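Local coordinates for putative iron-uptake ABC transport system,periplasmic iron-binding protein (Campylobacter jejuni, PDB 3E13) that binds ferric iron in the periplasm and probably hands it to an ABC transporter for uptake into the cell, at residues S74-K79 / I238-S243; R104-N109 / A191-M196; K120-L125 / F223-N228; T146-I151 / K158-W163. One frame throughout, in Å; residues are numbered along the deposited sequence.

Overall arrangement
Contacts 2, 3 and 4 touch one another, while contact 1 stands apart, its centre 36 Å from those of contacts 2 and 3 and 31 Å from that of contact 4. Contact 3 touches contact 2 through the hydroxyl of Tyr122, and contact 4 through the indole N-H of Trp163. Leu147 of contact 4 in turn packs on Val195 and Arg104 of contact 2. The ferric ion is held by His11, Tyr12, Tyr143, Tyr199 and Tyr200; the Arg104 side chain comes within about 7 Å of it and that of Leu147 within about 13 Å. Strands 97-109 and 233-241, neighbours in one sheet, link contact 2 to contact 1.

Contact 1: residues S74-K79 / I238-S243; sequences SPVSSK and IAMTKS
Ser74 meets the end of strand 233-241 through a single direct backbone bond, its N donating to Met240 O at 2.9 Å with an N-H...O angle of 151°. In place of a second direct bond there is a water, which donates to Ser74 O at 2.7 Å and accepts from Met240 N. The side chain of Met240 carries the apolar contact, reaching Ser74 and Val76. Its CG lies anti to the backbone N (chi1 -169°), and the chain then bends at chi3, where the terminal CE comes to 3.7 Å from Ser74 CB. Val76 crosses this methionine at about a right angle: its CG2 methyl rests against Met240 CB at 3.8 Å and is nearly as close to CE. Lys242 contributes its CA, which approaches Ser74 CB, while its amine runs off to Gly71 O. Helix 247-257 closes over the apolar patch, with Lys251 and Met254 on Val76 and Gln247 on Met240. Just beyond, Ser78 is the N-cap of helix 79-84, its OG accepting from Leu81 N. This is a short antiparallel pairing, one direct bond and one water bridge, that adds strand 73-74 to strand 233-241 in the mixed sheet of a periplasmic binding protein, away from the iron site.

Contact 2: residues R104-N109 / A191-M196; sequences RIIAYN and AKFAVM
The Arg104 guanidinium lies with one face over the backbone of Val195 and Met196, Met196 N standing 4.2 Å above its centre and Val195 C nearer the rim. Val195 CG1 meets the arginine at NE, 3.6 Å away, the two side chains crossing at about a right angle. The arginine chain is extended from CG to NE, and its NH1 makes a salt bridge with Asp179. The other flat group, the Phe193 ring, is approached obliquely by Ile106 CG2 and Tyr108 CB; Ile106 CG2 also packs on Phe193 CB at 3.8 Å.

The strands themselves run antiparallel, 149° between their directions. Ile105 and Met196 form one hydrogen-bonded pair, with Ile105 N to Met196 O at 2.8 Å. Ala107 and Ala194 form the next, and the bond from Ala107 N to Ala194 O, also 2.8 Å, is nearly straight at 174°. Ile106 and Val195 between them make the non-hydrogen-bonded pair. A water carries the ladder one step further, accepting from Asn109 N and donating to Lys192 O.

On the face of Ile105, Ala107 and Met196, the methionine CG sits between its own N and carbonyl carbon (chi1 65°), and SD comes to 3.6 Å from Ala107 CB. Helix 179-188 covers this face through Ala183 and Val186. Phe193 packs against Ile114 and Ile222. The pair borders the iron site: the Arg104 side chain lies about 3 Å from that of the ligand Tyr143, and Met196's about 4 Å from that of Tyr200. Strand 219-222 flanks 104-109, while strand 134-135 runs parallel to 193-197 on its outer side.

Contact 3: residues K120-L125 / F223-N228; sequences KNYEDL and FPNQDN
Pro224 lies over one face of the Tyr122 ring, its CB 3.6 Å from the ring centroid and 15° off the normal, a CH-pi contact. Pro224 CG extends the packing to Tyr122 CE2 at 3.5 Å. Beside it, Asn225 OD1 accepts from Tyr122 N at 2.9 Å; the Asn225 amide plane is turned 25° from the tyrosine ring, and its oxygen also comes close to CD1 on an oblique approach. The backbones are joined in the other direction by Asn225 N, which donates to Lys120 O at 2.8 Å in an almost straight bond of 176°.

Outside this first shell, Asp124 OD2 gathers two amides of its own segment. Lys120 N meets its anti lone pair, whereas Asn121 N comes from above the carboxylate plane, 3.0 Å away. OD1 of the same carboxylate pairs with Lys127. On the other side, a type I turn from Asn225 to Asn228 holds the second loop, and Asn225 itself has a left-handed backbone. A water accepts from both Glu123 N and Asn225 ND2.

At its far end the tyrosine hydroxyl is hydrogen-bonded to Arg104 O and His232 N, reaching strand 97-109 and the residue just before strand 233-241. Phe223 stacks on the ring of Phe291. The chemistry is that of reciprocal bonding: each loop offers an amide N-H to an oxygen of the other, and Asp124, probably charged, satisfies the N-H groups of Lys120 and Asn121 just before the helical turn it belongs to.

Contact 4: residues T146-I151 / K158-W163; sequences TLLASI and KEAKAW
Ile151 sets its CD1 methyl over one face of the Trp163 indole, 3.6 Å from the centroid of the six-membered ring and 12° off its normal. This CH-pi contact and the Leu148 packing beside it form the tight part of the interface. The isoleucine CG1 lies anti to the carbonyl carbon (chi1 -67°), and the side chain crosses the tryptophan at about a right angle. Leu148 slides past the indole in the opposite direction, its CD1 meeting Trp163 CE3 at 3.6 Å obliquely. The same methyl touches Ala160 twice, at the carbonyl O and at CB, the latter 3.8 Å away. The short alanine side chain points toward helix 142-155, and there the two backbones come nearest, with Ile151 CA and Ala160 CA 5.7 Å apart.

The remaining contacts are looser. Leu147 reaches the far rim of the indole with CD2, 4.1 Å from Trp163 CH2. On the more exposed side, Ile151 CG2 has only a 4.3 Å approach to CG of the partly exposed Glu159.

No hydrogen bond crosses between the helices; the indole NE1 donates instead to Tyr122 O. Within helix 142-155, Ser150 OG turns back on Leu147 O, which already accepts from Ile151 N. Tyr312 of helix 305-315 packs on both Leu148 and Trp163. The segments' axes pass 9.2 Å apart at 139°; within the binding-protein fold they make an apolar helical hairpin whose first helix, 142-155, also carries the iron ligand Tyr143.

Contact 1: residues S74-K79 / I238-S243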
loop_
_atom_site.group_PDB
_atom_site.type_symbol
_atom_site.label_atom_id
_atom_site.label_comp_id
_atom_site.label_asym_id
_atom_site.label_seq_id
_atom_site.Cartn_x
_atom_site.Cartn_y
_atom_site.Cartn_z
ATOM N N SER A 74 -8.140 -7.597 -17.597
ATOM C CA SER A 74 -9.271 -8.328 -18.128
ATOM C C SER A 74 -10.194 -8.682 -16.967
ATOM O O SER A 74 -9.701 -9.011 -15.889
ATOM C CB SER A 74 -8.741 -9.614 -18.707
ATOM O OG SER A 74 -9.460 -9.965 -19.832
ATOM N N PRO A 75 -11.497 -8.626 -17.180
ATOM C CA PRO A 75 -12.425 -8.900 -16.067
ATOM C C PRO A 75 -12.466 -10.359 -15.690
ATOM O O PRO A 75 -12.377 -11.246 -16.540
ATOM C CB PRO A 75 -13.767 -8.420 -16.595
ATOM C CG PRO A 75 -13.660 -8.500 -18.094
ATOM C CD PRO A 75 -12.218 -8.288 -18.418
ATOM N N VAL A 76 -12.661 -10.591 -14.376
ATOM C CA VAL A 76 -12.810 -11.906 -13.794
ATOM C C VAL A 76 -14.086 -11.926 -13.006
ATOM O O VAL A 76 -14.278 -11.098 -12.144
ATOM C CB VAL A 76 -11.597 -12.292 -12.908
ATOM C CG1 VAL A 76 -11.793 -13.598 -12.144
ATOM C CG2 VAL A 76 -10.335 -12.381 -13.761
ATOM N N SER A 77 -14.976 -12.866 -13.346
ATOM C CA SER A 77 -16.250 -13.048 -12.627
ATOM C C SER A 77 -16.140 -14.323 -11.801
ATOM O O SER A 77 -16.284 -15.432 -12.332
ATOM C CB SER A 77 -17.460 -13.135 -13.566
ATOM O OG SER A 77 -18.670 -13.218 -12.821
ATOM N N SER A 78 -15.890 -14.157 -10.486
ATOM C CA SER A 78 -15.609 -15.268 -9.586
ATOM C C SER A 78 -16.579 -15.172 -8.417
ATOM O O SER A 78 -16.611 -14.151 -7.671
ATOM C CB SER A 78 -14.200 -15.112 -9.039
ATOM O OG SER A 78 -14.018 -15.925 -7.891
ATOM N N LYS A 79 -17.359 -16.216 -8.204
ATOM C CA LYS A 79 -18.217 -16.227 -7.021
ATOM C C LYS A 79 -17.415 -16.184 -5.725
ATOM O O LYS A 79 -17.880 -15.618 -4.700
ATOM C CB LYS A 79 -19.137 -17.434 -6.985
ATOM C CG LYS A 79 -20.276 -17.438 -7.985
ATOM C CD LYS A 79 -21.150 -18.640 -7.825
ATOM C CE LYS A 79 -22.430 -18.546 -8.638
ATOM N NZ LYS A 79 -23.287 -19.797 -8.403
ATOM N N ILE A 238 -4.933 -7.226 -6.909
ATOM C CA ILE A 238 -4.543 -8.196 -7.934
ATOM C C ILE A 238 -5.524 -8.149 -9.094
ATOM O O ILE A 238 -6.694 -7.822 -8.939
ATOM C CB ILE A 238 -4.458 -9.649 -7.337
ATOM C CG1 ILE A 238 -3.807 -10.659 -8.296
ATOM C CG2 ILE A 238 -5.827 -10.136 -6.902
ATOM C CD1 ILE A 238 -3.333 -11.922 -7.653
ATOM N N ALA A 239 -4.992 -8.404 -10.279
ATOM C CA ALA A 239 -5.731 -8.381 -11.533
ATOM C C ALA A 239 -5.162 -9.414 -12.514
ATOM O O ALA A 239 -3.951 -9.709 -12.470
ATOM C CB ALA A 239 -5.585 -7.022 -12.213
ATOM N N MET A 240 -6.037 -9.952 -13.364
ATOM C CA MET A 240 -5.644 -10.697 -14.552
ATOM C C MET A 240 -5.351 -9.743 -15.685
ATOM O O MET A 240 -6.091 -8.834 -15.920
ATOM C CB MET A 240 -6.754 -11.662 -14.941
ATOM C CG MET A 240 -6.282 -12.677 -16.033
ATOM S SD MET A 240 -7.527 -13.874 -16.462
ATOM C CE MET A 240 -8.591 -12.963 -17.243
ATOM N N THR A 241 -4.262 -9.972 -16.380
ATOM C CA THR A 241 -3.922 -9.150 -17.541
ATOM C C THR A 241 -4.691 -9.580 -18.782
ATOM O O THR A 241 -5.011 -10.766 -18.957
ATOM C CB THR A 241 -2.440 -9.188 -17.825
ATOM O OG1 THR A 241 -1.992 -10.549 -17.926
ATOM C CG2 THR A 241 -1.661 -8.605 -16.686
ATOM N N LYS A 242 -4.961 -8.609 -19.649
ATOM C CA LYS A 242 -5.616 -8.876 -20.923
ATOM C C LYS A 242 -4.740 -9.836 -21.772
ATOM O O LYS A 242 -5.262 -10.586 -22.599
ATOM C CB LYS A 242 -5.824 -7.538 -21.665
ATOM C CG LYS A 242 -6.540 -7.614 -22.968
ATOM C CD LYS A 242 -6.896 -6.216 -23.445
ATOM C CE LYS A 242 -7.999 -5.523 -22.673
ATOM N NZ LYS A 242 -8.086 -4.089 -23.234
ATOM N N SER A 243 -3.441 -9.850 -21.508
ATOM C CA SER A 243 -2.477 -10.674 -22.234
ATOM C C SER A 243 -2.450 -12.120 -21.774
ATOM O O SER A 243 -1.854 -12.976 -22.427
ATOM C CB SER A 243 -1.063 -10.116 -22.060
ATOM O OG SER A 243 -0.625 -10.127 -20.703
HETATM O O HOH W 1 -8.712 -8.915 -13.348
#

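Contact 2: residues R104-N109 / A191-M196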
loop_
_atom_site.group_PDB
_atom_site.type_symbol
_atom_site.label_atom_id
_atom_site.label_comp_id
_atom_site.label_asym_id
_atom_site.label_seq_id
_atom_site.Cartn_x
_atom_site.Cartn_y
_atom_site.Cartn_z
ATOM N N ARG A 104 -1.921 4.230 6.115
ATOM C CA ARG A 104 -0.767 5.090 6.053
ATOM C C ARG A 104 -0.899 6.073 7.230
ATOM O O ARG A 104 -1.781 6.955 7.256
ATOM C CB ARG A 104 -0.654 5.786 4.700
ATOM C CG ARG A 104 0.725 6.377 4.470
ATOM C CD ARG A 104 1.096 6.406 3.041
ATOM N NE ARG A 104 2.496 6.753 2.809
ATOM C CZ ARG A 104 3.531 5.913 2.939
ATOM N NH1 ARG A 104 3.325 4.682 3.358
ATOM N NH2 ARG A 104 4.789 6.300 2.709
ATOM N N ILE A 105 -0.024 5.876 8.210
ATOM C CA ILE A 105 -0.105 6.597 9.480
ATOM C C ILE A 105 1.079 7.484 9.700
ATOM O O ILE A 105 1.983 7.579 8.837
ATOM C CB ILE A 105 -0.313 5.583 10.653
ATOM C CG1 ILE A 105 0.789 4.520 10.716
ATOM C CG2 ILE A 105 -1.687 4.850 10.423
ATOM C CD1 ILE A 105 2.139 5.007 11.194
ATOM N N ILE A 106 1.102 8.160 10.837
ATOM C CA ILE A 106 2.254 9.013 11.179
ATOM C C ILE A 106 2.899 8.352 12.402
ATOM O O ILE A 106 2.247 8.157 13.436
ATOM C CB ILE A 106 1.827 10.440 11.479
ATOM C CG1 ILE A 106 1.162 11.095 10.275
ATOM C CG2 ILE A 106 3.049 11.307 11.917
ATOM C CD1 ILE A 106 0.358 12.364 10.620
ATOM N N ALA A 107 4.161 7.973 12.274
ATOM C CA ALA A 107 4.861 7.276 13.354
ATOM C C ALA A 107 5.752 8.265 14.107
ATOM O O ALA A 107 6.326 9.173 13.485
ATOM C CB ALA A 107 5.663 6.087 12.824
ATOM N N TYR A 108 5.815 8.113 15.437
ATOM C CA TYR A 108 6.740 8.900 16.283
ATOM C C TYR A 108 7.590 7.948 17.136
ATOM O O TYR A 108 7.308 6.756 17.188
ATOM C CB TYR A 108 5.994 9.899 17.145
ATOM C CG TYR A 108 5.040 9.272 18.115
ATOM C CD1 TYR A 108 5.392 9.084 19.439
ATOM C CD2 TYR A 108 3.779 8.883 17.716
ATOM C CE1 TYR A 108 4.506 8.504 20.320
ATOM C CE2 TYR A 108 2.888 8.321 18.605
ATOM C CZ TYR A 108 3.281 8.099 19.898
ATOM O OH TYR A 108 2.394 7.519 20.820
ATOM N N ASN A 109 8.598 8.492 17.818
ATOM C CA ASN A 109 9.447 7.701 18.705
ATOM C C ASN A 109 8.844 7.696 20.110
ATOM O O ASN A 109 8.892 8.700 20.841
ATOM C CB ASN A 109 10.870 8.285 18.718
ATOM C CG ASN A 109 11.881 7.349 19.321
ATOM O OD1 ASN A 109 13.000 7.138 18.767
ATOM N ND2 ASN A 109 11.538 6.784 20.433
ATOM N N ALA A 191 14.465 12.724 12.831
ATOM C CA ALA A 191 13.198 13.362 12.532
ATOM C C ALA A 191 12.224 12.927 13.600
ATOM O O ALA A 191 12.417 11.863 14.229
ATOM C CB ALA A 191 12.695 12.902 11.162
ATOM N N LYS A 192 11.209 13.722 13.856
ATOM C CA LYS A 192 10.223 13.351 14.851
ATOM C C LYS A 192 9.057 12.505 14.340
ATOM O O LYS A 192 8.506 11.712 15.103
ATOM C CB LYS A 192 9.641 14.576 15.497
ATOM C CG LYS A 192 10.690 15.410 16.299
ATOM C CD LYS A 192 10.004 16.611 16.933
ATOM C CE LYS A 192 10.961 17.738 17.292
ATOM N NZ LYS A 192 11.543 17.526 18.623
ATOM N N PHE A 193 8.707 12.644 13.075
ATOM C CA PHE A 193 7.508 12.004 12.530
ATOM C C PHE A 193 7.837 11.428 11.170
ATOM O O PHE A 193 8.441 12.108 10.346
ATOM C CB PHE A 193 6.363 13.010 12.368
ATOM C CG PHE A 193 5.921 13.657 13.677
ATOM C CD1 PHE A 193 5.174 12.962 14.575
ATOM C CD2 PHE A 193 6.247 14.968 13.960
ATOM C CE1 PHE A 193 4.752 13.562 15.754
ATOM C CE2 PHE A 193 5.829 15.580 15.123
ATOM C CZ PHE A 193 5.096 14.864 16.039
ATOM N N ALA A 194 7.411 10.190 10.940
ATOM C CA ALA A 194 7.525 9.533 9.667
ATOM C C ALA A 194 6.162 9.172 9.115
ATOM O O ALA A 194 5.357 8.593 9.841
ATOM C CB ALA A 194 8.321 8.287 9.821
ATOM N N VAL A 195 5.954 9.434 7.840
ATOM C CA VAL A 195 4.783 8.917 7.123
ATOM C C VAL A 195 5.092 7.497 6.677
ATOM O O VAL A 195 6.078 7.271 5.956
ATOM C CB VAL A 195 4.428 9.823 5.947
ATOM C CG1 VAL A 195 3.229 9.272 5.219
ATOM C CG2 VAL A 195 4.186 11.299 6.418
ATOM N N MET A 196 4.309 6.525 7.149
ATOM C CA MET A 196 4.561 5.129 6.837
ATOM C C MET A 196 3.336 4.209 7.012
ATOM O O MET A 196 2.411 4.537 7.739
ATOM C CB MET A 196 5.729 4.580 7.686
ATOM C CG MET A 196 5.466 4.537 9.201
ATOM S SD MET A 196 6.828 3.904 10.209
ATOM C CE MET A 196 6.995 2.321 9.521
HETATM O O HOH W 2 9.361 11.167 17.623
#

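Contact 3: residues K120-L125 / F223-N228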
loop_
_atom_site.group_PDB
_atom_site.type_symbol
_atom_site.label_atom_id
_atom_site.label_comp_id
_atom_site.label_asym_id
_atom_site.label_seq_id
_atom_site.Cartn_x
_atom_site.Cartn_y
_atom_site.Cartn_z
ATOM N N LYS A 120 -2.323 15.703 14.476
ATOM C CA LYS A 120 -3.549 14.918 14.547
ATOM C C LYS A 120 -4.125 14.499 13.148
ATOM O O LYS A 120 -4.678 13.441 13.031
ATOM C CB LYS A 120 -4.621 15.715 15.311
ATOM C CG LYS A 120 -4.325 15.937 16.781
ATOM C CD LYS A 120 -4.704 14.737 17.572
ATOM C CE LYS A 120 -4.311 14.851 19.060
ATOM N NZ LYS A 120 -4.496 13.508 19.697
ATOM N N ASN A 121 -3.941 15.343 12.124
ATOM C CA ASN A 121 -4.506 15.171 10.803
ATOM C C ASN A 121 -3.398 15.233 9.760
ATOM O O ASN A 121 -2.361 15.806 10.031
ATOM C CB ASN A 121 -5.477 16.324 10.534
ATOM C CG ASN A 121 -6.606 16.372 11.569
ATOM O OD1 ASN A 121 -7.261 15.367 11.820
ATOM N ND2 ASN A 121 -6.814 17.541 12.197
ATOM N N TYR A 122 -3.650 14.683 8.590
ATOM C CA TYR A 122 -2.689 14.769 7.458
ATOM C C TYR A 122 -2.271 16.188 7.248
ATOM O O TYR A 122 -1.085 16.424 6.998
ATOM C CB TYR A 122 -3.194 14.101 6.163
ATOM C CG TYR A 122 -3.373 12.612 6.343
ATOM C CD1 TYR A 122 -4.635 12.059 6.461
ATOM C CD2 TYR A 122 -2.260 11.764 6.509
ATOM C CE1 TYR A 122 -4.809 10.682 6.681
ATOM C CE2 TYR A 122 -2.412 10.394 6.734
ATOM C CZ TYR A 122 -3.712 9.855 6.787
ATOM O OH TYR A 122 -3.868 8.554 7.089
ATOM N N GLU A 123 -3.211 17.135 7.395
ATOM C CA GLU A 123 -2.967 18.554 7.127
ATOM C C GLU A 123 -1.821 19.079 7.981
ATOM O O GLU A 123 -1.023 19.924 7.559
ATOM C CB GLU A 123 -4.252 19.340 7.422
ATOM C CG GLU A 123 -4.058 20.835 7.539
ATOM C CD GLU A 123 -5.358 21.557 7.859
ATOM O OE1 GLU A 123 -6.264 20.954 8.478
ATOM O OE2 GLU A 123 -5.418 22.758 7.524
ATOM N N ASP A 124 -1.714 18.552 9.179
ATOM C CA ASP A 124 -0.743 19.059 10.133
ATOM C C ASP A 124 0.707 18.793 9.685
ATOM O O ASP A 124 1.628 19.498 10.086
ATOM C CB ASP A 124 -1.007 18.457 11.509
ATOM C CG ASP A 124 -2.341 18.841 12.083
ATOM O OD1 ASP A 124 -2.796 19.986 11.812
ATOM O OD2 ASP A 124 -3.006 18.059 12.854
ATOM N N LEU A 125 0.930 17.742 8.884
ATOM C CA LEU A 125 2.281 17.463 8.380
ATOM C C LEU A 125 2.889 18.623 7.602
ATOM O O LEU A 125 4.121 18.693 7.468
ATOM C CB LEU A 125 2.285 16.253 7.471
ATOM C CG LEU A 125 1.946 14.934 8.168
ATOM C CD1 LEU A 125 1.521 13.924 7.096
ATOM C CD2 LEU A 125 3.161 14.435 8.893
ATOM N N PHE A 223 -2.894 7.424 14.328
ATOM C CA PHE A 223 -3.861 7.221 13.259
ATOM C C PHE A 223 -4.450 8.580 12.866
ATOM O O PHE A 223 -5.189 9.174 13.652
ATOM C CB PHE A 223 -4.955 6.284 13.756
ATOM C CG PHE A 223 -4.476 4.867 13.936
ATOM C CD1 PHE A 223 -4.284 4.335 15.191
ATOM C CD2 PHE A 223 -4.255 4.066 12.829
ATOM C CE1 PHE A 223 -3.806 3.042 15.342
ATOM C CE2 PHE A 223 -3.804 2.756 12.978
ATOM C CZ PHE A 223 -3.578 2.267 14.247
ATOM N N PRO A 224 -4.085 9.149 11.716
ATOM C CA PRO A 224 -4.533 10.501 11.447
ATOM C C PRO A 224 -6.042 10.623 11.277
ATOM O O PRO A 224 -6.733 9.695 10.846
ATOM C CB PRO A 224 -3.756 10.896 10.175
ATOM C CG PRO A 224 -2.548 9.986 10.220
ATOM C CD PRO A 224 -3.141 8.695 10.688
ATOM N N ASN A 225 -6.498 11.804 11.618
ATOM C CA ASN A 225 -7.848 12.289 11.345
ATOM C C ASN A 225 -8.956 11.615 12.149
ATOM O O ASN A 225 -10.083 11.491 11.664
ATOM C CB ASN A 225 -8.132 12.265 9.838
ATOM C CG ASN A 225 -7.271 13.260 9.055
ATOM O OD1 ASN A 225 -6.075 13.075 8.946
ATOM N ND2 ASN A 225 -7.903 14.311 8.493
ATOM N N GLN A 226 -8.620 11.129 13.328
ATOM C CA GLN A 226 -9.593 10.460 14.189
ATOM C C GLN A 226 -10.731 11.367 14.603
ATOM O O GLN A 226 -11.829 10.869 14.883
ATOM C CB GLN A 226 -8.921 9.858 15.410
ATOM C CG GLN A 226 -7.971 8.715 15.126
ATOM C CD GLN A 226 -8.579 7.660 14.300
ATOM O OE1 GLN A 226 -9.447 6.912 14.809
ATOM N NE2 GLN A 226 -8.206 7.588 12.990
ATOM N N ASP A 227 -10.489 12.672 14.637
ATOM C CA ASP A 227 -11.553 13.608 15.040
ATOM C C ASP A 227 -12.513 13.918 13.906
ATOM O O ASP A 227 -13.516 14.627 14.117
ATOM C CB ASP A 227 -10.977 14.919 15.596
ATOM C CG ASP A 227 -10.042 14.720 16.770
ATOM O OD1 ASP A 227 -10.419 13.993 17.689
ATOM O OD2 ASP A 227 -8.904 15.275 16.823
ATOM N N ASN A 228 -12.242 13.399 12.694
ATOM C CA ASN A 228 -13.050 13.764 11.548
ATOM C C ASN A 228 -13.224 12.547 10.627
ATOM O O ASN A 228 -13.887 11.593 11.018
ATOM C CB ASN A 228 -12.527 15.055 10.879
ATOM C CG ASN A 228 -11.007 15.074 10.689
ATOM O OD1 ASN A 228 -10.233 15.651 11.507
ATOM N ND2 ASN A 228 -10.588 14.534 9.571
HETATM O O HOH W 3 -6.012 11.835 14.942
HETATM O O HOH W 4 -6.155 16.532 7.130
#

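Contact 4: residues T146-I151 / K158-W163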
loop_
_atom_site.group_PDB
_atom_site.type_symbol
_atom_site.label_atom_id
_atom_site.label_comp_id
_atom_site.label_asym_id
_atom_site.label_seq_id
_atom_site.Cartn_x
_atom_site.Cartn_y
_atom_site.Cartn_z
ATOM N N THR A 146 -0.861 8.011 -3.900
ATOM C CA THR A 146 -2.211 7.685 -3.505
ATOM C C THR A 146 -2.665 8.444 -2.278
ATOM O O THR A 146 -3.801 8.869 -2.222
ATOM C CB THR A 146 -2.387 6.181 -3.367
ATOM O OG1 THR A 146 -2.227 5.598 -4.685
ATOM C CG2 THR A 146 -3.796 5.824 -2.863
ATOM N N LEU A 147 -1.775 8.697 -1.332
ATOM C CA LEU A 147 -2.121 9.553 -0.227
ATOM C C LEU A 147 -2.525 10.949 -0.710
ATOM O O LEU A 147 -3.522 11.502 -0.276
ATOM C CB LEU A 147 -1.005 9.600 0.815
ATOM C CG LEU A 147 -1.137 10.535 2.018
ATOM C CD1 LEU A 147 -2.368 10.129 2.864
ATOM C CD2 LEU A 147 0.118 10.474 2.862
ATOM N N LEU A 148 -1.735 11.552 -1.619
ATOM C CA LEU A 148 -2.066 12.869 -2.102
ATOM C C LEU A 148 -3.375 12.861 -2.888
ATOM O O LEU A 148 -4.198 13.765 -2.762
ATOM C CB LEU A 148 -0.952 13.419 -2.981
ATOM C CG LEU A 148 -1.215 14.844 -3.475
ATOM C CD1 LEU A 148 -1.357 15.812 -2.365
ATOM C CD2 LEU A 148 -0.052 15.275 -4.376
ATOM N N ALA A 149 -3.580 11.834 -3.686
ATOM C CA ALA A 149 -4.849 11.649 -4.397
ATOM C C ALA A 149 -6.035 11.626 -3.426
ATOM O O ALA A 149 -7.081 12.184 -3.723
ATOM C CB ALA A 149 -4.812 10.411 -5.238
ATOM N N SER A 150 -5.846 10.995 -2.276
ATOM C CA SER A 150 -6.908 10.989 -1.249
ATOM C C SER A 150 -7.195 12.360 -0.678
ATOM O O SER A 150 -8.352 12.668 -0.314
ATOM C CB SER A 150 -6.611 9.996 -0.107
ATOM O OG SER A 150 -5.690 10.445 0.839
ATOM N N ILE A 151 -6.158 13.176 -0.531
ATOM C CA ILE A 151 -6.327 14.563 -0.069
ATOM C C ILE A 151 -7.074 15.408 -1.118
ATOM O O ILE A 151 -7.937 16.237 -0.790
ATOM C CB ILE A 151 -4.974 15.125 0.319
ATOM C CG1 ILE A 151 -4.449 14.377 1.549
ATOM C CG2 ILE A 151 -5.063 16.590 0.638
ATOM C CD1 ILE A 151 -2.949 14.671 1.870
ATOM N N LYS A 158 -6.559 22.582 -4.137
ATOM C CA LYS A 158 -5.775 23.680 -3.576
ATOM C C LYS A 158 -5.251 23.304 -2.222
ATOM O O LYS A 158 -4.076 23.572 -1.904
ATOM C CB LYS A 158 -6.564 25.021 -3.568
ATOM C CG LYS A 158 -6.914 25.512 -4.975
ATOM C CD LYS A 158 -7.609 26.850 -4.952
ATOM C CE LYS A 158 -7.930 27.341 -6.306
ATOM N NZ LYS A 158 -6.674 27.498 -7.180
ATOM N N GLU A 159 -6.040 22.630 -1.397
ATOM C CA GLU A 159 -5.478 22.092 -0.171
ATOM C C GLU A 159 -4.384 21.074 -0.493
ATOM O O GLU A 159 -3.364 21.094 0.112
ATOM C CB GLU A 159 -6.548 21.393 0.662
ATOM C CG GLU A 159 -6.065 20.566 1.849
ATOM C CD GLU A 159 -5.237 21.335 2.860
ATOM O OE1 GLU A 159 -4.339 20.701 3.486
ATOM O OE2 GLU A 159 -5.453 22.564 2.993
ATOM N N ALA A 160 -4.608 20.218 -1.483
ATOM C CA ALA A 160 -3.581 19.247 -1.906
ATOM C C ALA A 160 -2.257 19.891 -2.270
ATOM O O ALA A 160 -1.206 19.409 -1.841
ATOM C CB ALA A 160 -4.077 18.362 -3.058
ATOM N N LYS A 161 -2.286 20.981 -3.038
ATOM C CA LYS A 161 -1.046 21.609 -3.477
ATOM C C LYS A 161 -0.389 22.256 -2.284
ATOM O O LYS A 161 0.812 22.162 -2.116
ATOM C CB LYS A 161 -1.300 22.636 -4.568
ATOM C CG LYS A 161 -0.033 23.212 -5.121
ATOM C CD LYS A 161 -0.332 24.135 -6.281
ATOM C CE LYS A 161 0.931 24.862 -6.697
ATOM N NZ LYS A 161 0.642 25.835 -7.803
ATOM N N ALA A 162 -1.164 22.944 -1.444
ATOM C CA ALA A 162 -0.597 23.557 -0.258
ATOM C C ALA A 162 0.046 22.510 0.683
ATOM O O ALA A 162 1.109 22.758 1.267
ATOM C CB ALA A 162 -1.628 24.342 0.443
ATOM N N TRP A 163 -0.619 21.365 0.814
ATOM C CA TRP A 163 -0.095 20.254 1.604
ATOM C C TRP A 163 1.216 19.737 1.060
ATOM O O TRP A 163 2.185 19.623 1.815
ATOM C CB TRP A 163 -1.106 19.127 1.664
ATOM C CG TRP A 163 -0.664 17.992 2.515
ATOM C CD1 TRP A 163 -0.783 17.876 3.885
ATOM C CD2 TRP A 163 -0.082 16.790 2.065
ATOM N NE1 TRP A 163 -0.287 16.670 4.303
ATOM C CE2 TRP A 163 0.161 15.974 3.207
ATOM C CE3 TRP A 163 0.323 16.311 0.804
ATOM C CZ2 TRP A 163 0.735 14.706 3.101
ATOM C CZ3 TRP A 163 0.901 15.063 0.720
ATOM C CH2 TRP A 163 1.110 14.281 1.849
#